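Local structure of putative ADP-Ribosyltransferase Scabin (Streptomyces scabiei 87.22, 5EWY) at residues D95-Y101 / P112-V116; Y136-P140 / I167-F171. The protein probably transfers ADP-ribose from NAD+ to DNA, as a toxin of the mono-ADP-ribosyltransferase family. Residues are numbered along the deposited sequence.

Contact 1: residues D95-Y101 / P112-V116; sequences DVIDGQY and PSPYV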
loop_
_atom_site.group_PDB
_atom_site.type_symbol
_atom_site.label_atom_id
_atom_site.label_comp_id
_atom_site.label_asym_id
_atom_site.label_seq_id
_atom_site.Cartn_x
_atom_site.Cartn_y
_atom_site.Cartn_z
ATOM N N ASP A 95 -2.142 9.268 10.896
ATOM C CA ASP A 95 -1.458 9.981 11.980
ATOM C C ASP A 95 -0.022 9.483 12.134
ATOM O O ASP A 95 0.217 8.487 12.820
ATOM C CB ASP A 95 -2.218 9.823 13.287
ATOM C CG ASP A 95 -1.694 10.751 14.380
ATOM O OD1 ASP A 95 -0.662 11.425 14.161
ATOM O OD2 ASP A 95 -2.313 10.821 15.465
ATOM N N VAL A 96 0.931 10.220 11.550
ATOM C CA VAL A 96 2.349 9.897 11.719
ATOM C C VAL A 96 2.920 10.356 13.047
ATOM O O VAL A 96 4.042 9.965 13.396
ATOM C CB VAL A 96 3.269 10.507 10.641
ATOM C CG1 VAL A 96 3.088 9.803 9.314
ATOM C CG2 VAL A 96 3.029 12.014 10.488
ATOM N N ILE A 97 2.198 11.183 13.801
ATOM C CA ILE A 97 2.742 11.741 15.033
ATOM C C ILE A 97 2.339 10.864 16.209
ATOM O O ILE A 97 3.194 10.373 16.954
ATOM C CB ILE A 97 2.274 13.191 15.237
ATOM C CG1 ILE A 97 2.583 14.043 14.001
ATOM C CG2 ILE A 97 2.919 13.787 16.480
ATOM C CD1 ILE A 97 4.046 14.096 13.619
ATOM N N ASP A 98 1.032 10.662 16.381
ATOM C CA ASP A 98 0.498 9.958 17.541
ATOM C C ASP A 98 -0.216 8.665 17.170
ATOM O O ASP A 98 -0.826 8.037 18.040
ATOM C CB ASP A 98 -0.436 10.883 18.326
ATOM C CG ASP A 98 0.231 12.186 18.704
ATOM O OD1 ASP A 98 1.212 12.141 19.474
ATOM O OD2 ASP A 98 -0.219 13.251 18.233
ATOM N N GLY A 99 -0.140 8.236 15.919
ATOM C CA GLY A 99 -0.805 7.021 15.516
ATOM C C GLY A 99 -0.137 5.778 16.087
ATOM O O GLY A 99 0.902 5.818 16.748
ATOM N N GLN A 100 -0.764 4.642 15.796
ATOM C CA GLN A 100 -0.333 3.338 16.295
ATOM C C GLN A 100 0.830 2.835 15.440
ATOM O O GLN A 100 0.623 2.355 14.327
ATOM C CB GLN A 100 -1.513 2.370 16.204
ATOM C CG GLN A 100 -1.219 0.947 16.642
ATOM C CD GLN A 100 -0.668 0.894 18.044
ATOM O OE1 GLN A 100 0.543 0.839 18.262
ATOM N NE2 GLN A 100 -1.560 0.955 19.020
ATOM N N TYR A 101 2.046 2.905 15.985
ATOM C CA TYR A 101 3.223 2.402 15.288
ATOM C C TYR A 101 3.400 0.900 15.429
ATOM O O TYR A 101 4.211 0.320 14.703
ATOM C CB TYR A 101 4.488 3.111 15.796
ATOM C CG TYR A 101 4.811 4.373 15.035
ATOM C CD1 TYR A 101 4.128 5.548 15.287
ATOM C CD2 TYR A 101 5.782 4.380 14.045
ATOM C CE1 TYR A 101 4.419 6.710 14.589
ATOM C CE2 TYR A 101 6.076 5.532 13.342
ATOM C CZ TYR A 101 5.388 6.692 13.616
ATOM O OH TYR A 101 5.668 7.853 12.928
ATOM N N PRO A 112 -5.996 4.804 14.055
ATOM C CA PRO A 112 -5.177 5.704 13.234
ATOM C C PRO A 112 -3.706 5.373 13.403
ATOM O O PRO A 112 -3.231 5.150 14.517
ATOM C CB PRO A 112 -5.496 7.093 13.790
ATOM C CG PRO A 112 -6.836 6.953 14.415
ATOM C CD PRO A 112 -6.881 5.548 14.964
ATOM N N SER A 113 -2.987 5.362 12.286
ATOM C CA SER A 113 -1.617 4.871 12.276
ATOM C C SER A 113 -0.764 5.686 11.314
ATOM O O SER A 113 -1.294 6.481 10.524
ATOM C CB SER A 113 -1.620 3.405 11.869
ATOM O OG SER A 113 -1.517 3.278 10.458
ATOM N N PRO A 114 0.561 5.522 11.372
ATOM C CA PRO A 114 1.451 6.145 10.385
ATOM C C PRO A 114 1.531 5.382 9.080
ATOM O O PRO A 114 2.321 5.770 8.207
ATOM C CB PRO A 114 2.809 6.097 11.101
ATOM C CG PRO A 114 2.728 4.852 11.894
ATOM C CD PRO A 114 1.324 4.813 12.416
ATOM N N TYR A 115 0.790 4.295 8.949
ATOM C CA TYR A 115 0.930 3.371 7.830
ATOM C C TYR A 115 -0.201 3.537 6.825
ATOM O O TYR A 115 -1.346 3.833 7.183
ATOM C CB TYR A 115 0.899 1.919 8.337
ATOM C CG TYR A 115 1.931 1.634 9.382
ATOM C CD1 TYR A 115 3.280 1.591 9.048
ATOM C CD2 TYR A 115 1.577 1.412 10.707
ATOM C CE1 TYR A 115 4.246 1.355 10.009
ATOM C CE2 TYR A 115 2.528 1.153 11.660
ATOM C CZ TYR A 115 3.862 1.129 11.309
ATOM O OH TYR A 115 4.810 0.884 12.263
ATOM N N VAL A 116 0.122 3.319 5.553
ATOM C CA VAL A 116 -0.885 3.077 4.530
ATOM C C VAL A 116 -0.793 1.611 4.137
ATOM O O VAL A 116 0.271 1.151 3.700
ATOM C CB VAL A 116 -0.712 3.992 3.311
ATOM C CG1 VAL A 116 -1.667 3.587 2.199
ATOM C CG2 VAL A 116 -0.961 5.449 3.705
#

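Contact 2: residues Y136-P140 / I167-F171; sequences YIDAP and IRTEF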
loop_
_atom_site.group_PDB
_atom_site.type_symbol
_atom_site.label_atom_id
_atom_site.label_comp_id
_atom_site.label_asym_id
_atom_site.label_seq_id
_atom_site.Cartn_x
_atom_site.Cartn_y
_atom_site.Cartn_z
ATOM N N TYR A 136 -3.537 0.580 -8.104
ATOM C CA TYR A 136 -2.359 -0.151 -8.548
ATOM C C TYR A 136 -1.146 0.705 -8.215
ATOM O O TYR A 136 -1.118 1.893 -8.542
ATOM C CB TYR A 136 -2.431 -0.374 -10.069
ATOM C CG TYR A 136 -3.497 -1.332 -10.536
ATOM C CD1 TYR A 136 -4.839 -1.161 -10.179
ATOM C CD2 TYR A 136 -3.185 -2.426 -11.288
ATOM C CE1 TYR A 136 -5.796 -2.029 -10.606
ATOM C CE2 TYR A 136 -4.150 -3.329 -11.687
ATOM C CZ TYR A 136 -5.467 -3.130 -11.319
ATOM O OH TYR A 136 -6.396 -4.019 -11.760
ATOM N N ILE A 137 -0.185 0.122 -7.492
ATOM C CA ILE A 137 0.909 0.852 -6.854
ATOM C C ILE A 137 2.233 0.234 -7.287
ATOM O O ILE A 137 2.372 -1.000 -7.301
ATOM C CB ILE A 137 0.755 0.791 -5.324
ATOM C CG1 ILE A 137 -0.490 1.585 -4.944
ATOM C CG2 ILE A 137 1.990 1.318 -4.584
ATOM C CD1 ILE A 137 -1.014 1.273 -3.559
ATOM N N ASP A 138 3.197 1.082 -7.642
ATOM C CA ASP A 138 4.534 0.615 -8.010
ATOM C C ASP A 138 5.495 1.465 -7.187
ATOM O O ASP A 138 5.906 2.548 -7.594
ATOM C CB ASP A 138 4.759 0.747 -9.508
ATOM C CG ASP A 138 6.184 0.410 -9.933
ATOM O OD1 ASP A 138 6.883 -0.342 -9.217
ATOM O OD2 ASP A 138 6.603 0.872 -11.011
ATOM N N ALA A 139 5.788 0.990 -5.976
ATOM C CA ALA A 139 6.515 1.787 -5.003
ATOM C C ALA A 139 7.597 0.934 -4.364
ATOM O O ALA A 139 7.378 -0.263 -4.124
ATOM C CB ALA A 139 5.584 2.264 -3.868
ATOM N N PRO A 140 8.741 1.523 -4.055
ATOM C CA PRO A 140 9.803 0.779 -3.374
ATOM C C PRO A 140 9.488 0.658 -1.898
ATOM O O PRO A 140 8.872 1.540 -1.299
ATOM C CB PRO A 140 11.045 1.661 -3.568
ATOM C CG PRO A 140 10.505 3.042 -3.697
ATOM C CD PRO A 140 9.158 2.900 -4.382
ATOM N N ILE A 167 2.492 6.921 0.705
ATOM C CA ILE A 167 2.971 6.659 -0.655
ATOM C C ILE A 167 2.724 7.896 -1.501
ATOM O O ILE A 167 1.568 8.303 -1.693
ATOM C CB ILE A 167 2.227 5.471 -1.283
ATOM C CG1 ILE A 167 2.276 4.226 -0.382
ATOM C CG2 ILE A 167 2.812 5.158 -2.677
ATOM C CD1 ILE A 167 1.339 3.144 -0.843
ATOM N N ARG A 168 3.798 8.466 -2.055
ATOM C CA ARG A 168 3.675 9.624 -2.930
ATOM C C ARG A 168 2.956 9.255 -4.222
ATOM O O ARG A 168 3.019 8.117 -4.694
ATOM C CB ARG A 168 5.063 10.178 -3.281
ATOM C CG ARG A 168 5.764 10.854 -2.117
ATOM C CD ARG A 168 6.845 11.809 -2.591
ATOM N NE ARG A 168 7.980 11.113 -3.195
ATOM C CZ ARG A 168 8.904 10.445 -2.509
ATOM N NH1 ARG A 168 8.827 10.360 -1.187
ATOM N NH2 ARG A 168 9.906 9.851 -3.148
ATOM N N THR A 169 2.335 10.261 -4.840
ATOM C CA THR A 169 1.541 10.006 -6.039
ATOM C C THR A 169 2.390 9.458 -7.190
ATOM O O THR A 169 1.874 8.674 -7.999
ATOM C CB THR A 169 0.798 11.273 -6.478
ATOM O OG1 THR A 169 0.008 10.977 -7.639
ATOM C CG2 THR A 169 1.772 12.417 -6.791
ATOM N N GLU A 170 3.682 9.796 -7.249
ATOM C CA GLU A 170 4.522 9.299 -8.347
ATOM C C GLU A 170 4.602 7.776 -8.346
ATOM O O GLU A 170 5.047 7.193 -9.347
ATOM C CB GLU A 170 5.926 9.913 -8.294
ATOM C CG GLU A 170 6.782 9.470 -7.121
ATOM C CD GLU A 170 8.074 10.237 -7.003
ATOM O OE1 GLU A 170 9.004 9.970 -7.803
ATOM O OE2 GLU A 170 8.149 11.107 -6.106
ATOM N N PHE A 171 4.249 7.131 -7.244
ATOM C CA PHE A 171 4.295 5.672 -7.141
ATOM C C PHE A 171 2.937 5.015 -7.284
ATOM O O PHE A 171 2.826 3.791 -7.121
ATOM C CB PHE A 171 4.952 5.240 -5.825
ATOM C CG PHE A 171 6.308 5.817 -5.627
ATOM C CD1 PHE A 171 7.377 5.437 -6.435
ATOM C CD2 PHE A 171 6.531 6.785 -4.662
ATOM C CE1 PHE A 171 8.624 5.989 -6.265
ATOM C CE2 PHE A 171 7.782 7.332 -4.492
ATOM C CZ PHE A 171 8.826 6.932 -5.282
#

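Contact 1: residues D95-Y101 / P112-V116
A loop without regular secondary structure can be held in shape by a few backbone bonds, and residues 95-101 illustrate this. The loop curls around the approach to strand 115-119 in the ADP-ribosyltransferase fold, with CA atoms 4.1 Å apart at Val96 and Pro114 and 4.0 Å apart at Gly99 and Ser113. Two main-chain hydrogen bonds join it near both ends to residues 112-116: Asp95 N gives to Ser113 O at 2.9 Å and Gln100 N to Pro112 O at 2.8 Å. Between them Gly99 lies so close that an ideal CB would clash with Ser113 CA and, more severely, with Asp95 O of its own loop; its CA comes within 3.2 Å of Pro112 O.

The bend is shaped from within by Asp95. Its OD1 receives both Ile97 N and Asp98 N, each at 2.9 Å, the first bond forming an Asx turn. On the opposing segment Ser113 OG accepts from Tyr115 N at 2.9 Å, an ST turn that leads into the strand. Pro114 is the apolar wedge: its CB lies 4.1 Å from Val96 CG1, and its CG stands 3.5 Å from the centroid of the Tyr101 ring, almost on the ring normal, a CH-pi contact. That ring is steadied at its far end, where Tyr101 OH gives to Val96 O at 2.7 Å and also bonds with Asp58 N. Helix 103-108 borders the contact through Ile103 and Tyr106, which touch Tyr115 and Ser113. Tyr115 reaches back to the loop, its OH donating to Tyr101 O across 2.6 Å.

Contact 2: residues Y136-P140 / I167-F171
The principle of a small core built round one side chain is illustrated by Phe171, on which Ala139 and Pro140 close in the ADP-ribosyltransferase fold. Ala139 CB rests 3.6 Å from Phe171 CB, while Pro140 CD lies over one face of the Phe171 ring, 4.0 Å from its centroid, a CH-pi contact. Ile167 extends the same cluster, with its CG2 4.2 Å from Ala139 CB and its CD1 4.1 Å from Ile137 CD1. All six residues that touch are buried.

The backbone closes the cluster on one side. Asp138 N donates to Phe171 O at 2.8 Å, and Ile137 CA approaches the same oxygen at 3.5 Å in a CA-H...O contact, so a single carbonyl serves two neighbouring residues. Phe171 ends a short 3-10 segment, 169-171, and its N bonds back to Arg168 O at 3.0 Å; this tight turn brings both its side chain and its carbonyl to residues 136-140. Within 167-171, away from the other segment, Arg168 NE and Glu170 OE2 form a salt bridge of 2.9 Å. The polar edge is Asp138, whose carboxylate is hydrogen-bonded to Tyr196 OH and His200 NE2.

Residues 136-140 continue from strand 133-137 and residues 167-171 lead into strand 172-179; the bond from Asp138 to Phe171 lies where these antiparallel neighbours, the two middle strands of the four-stranded sheet, come together. Thr118, which lines the inhibitor pocket, touches both Ile137 and Ile167, so the cluster packs against pocket-bearing strand 115-119 of the other sheet.

Contacts 1 and 2 come in series along the chain, the first closing before the second opens, and their centres are about 19 Å apart. Contact 1 lies toward the periphery, at the start of strand 115-119 in the three-stranded sheet; contact 2 is deeper, where two strands of the four-stranded sheet meet. Val116 CG1 packs on Ile167 CD1 at 4.3 Å, so the strand of contact 1 meets the loop segment of contact 2. The side chains of Ser113 and Ile137 come to about 7 and 8 Å from the bound inhibitor without being among its pocket residues. Strand 115-119, entered from contact 1 and touched at Thr118 by contact 2, carries pocket residues Ser117, Thr118 and Thr119.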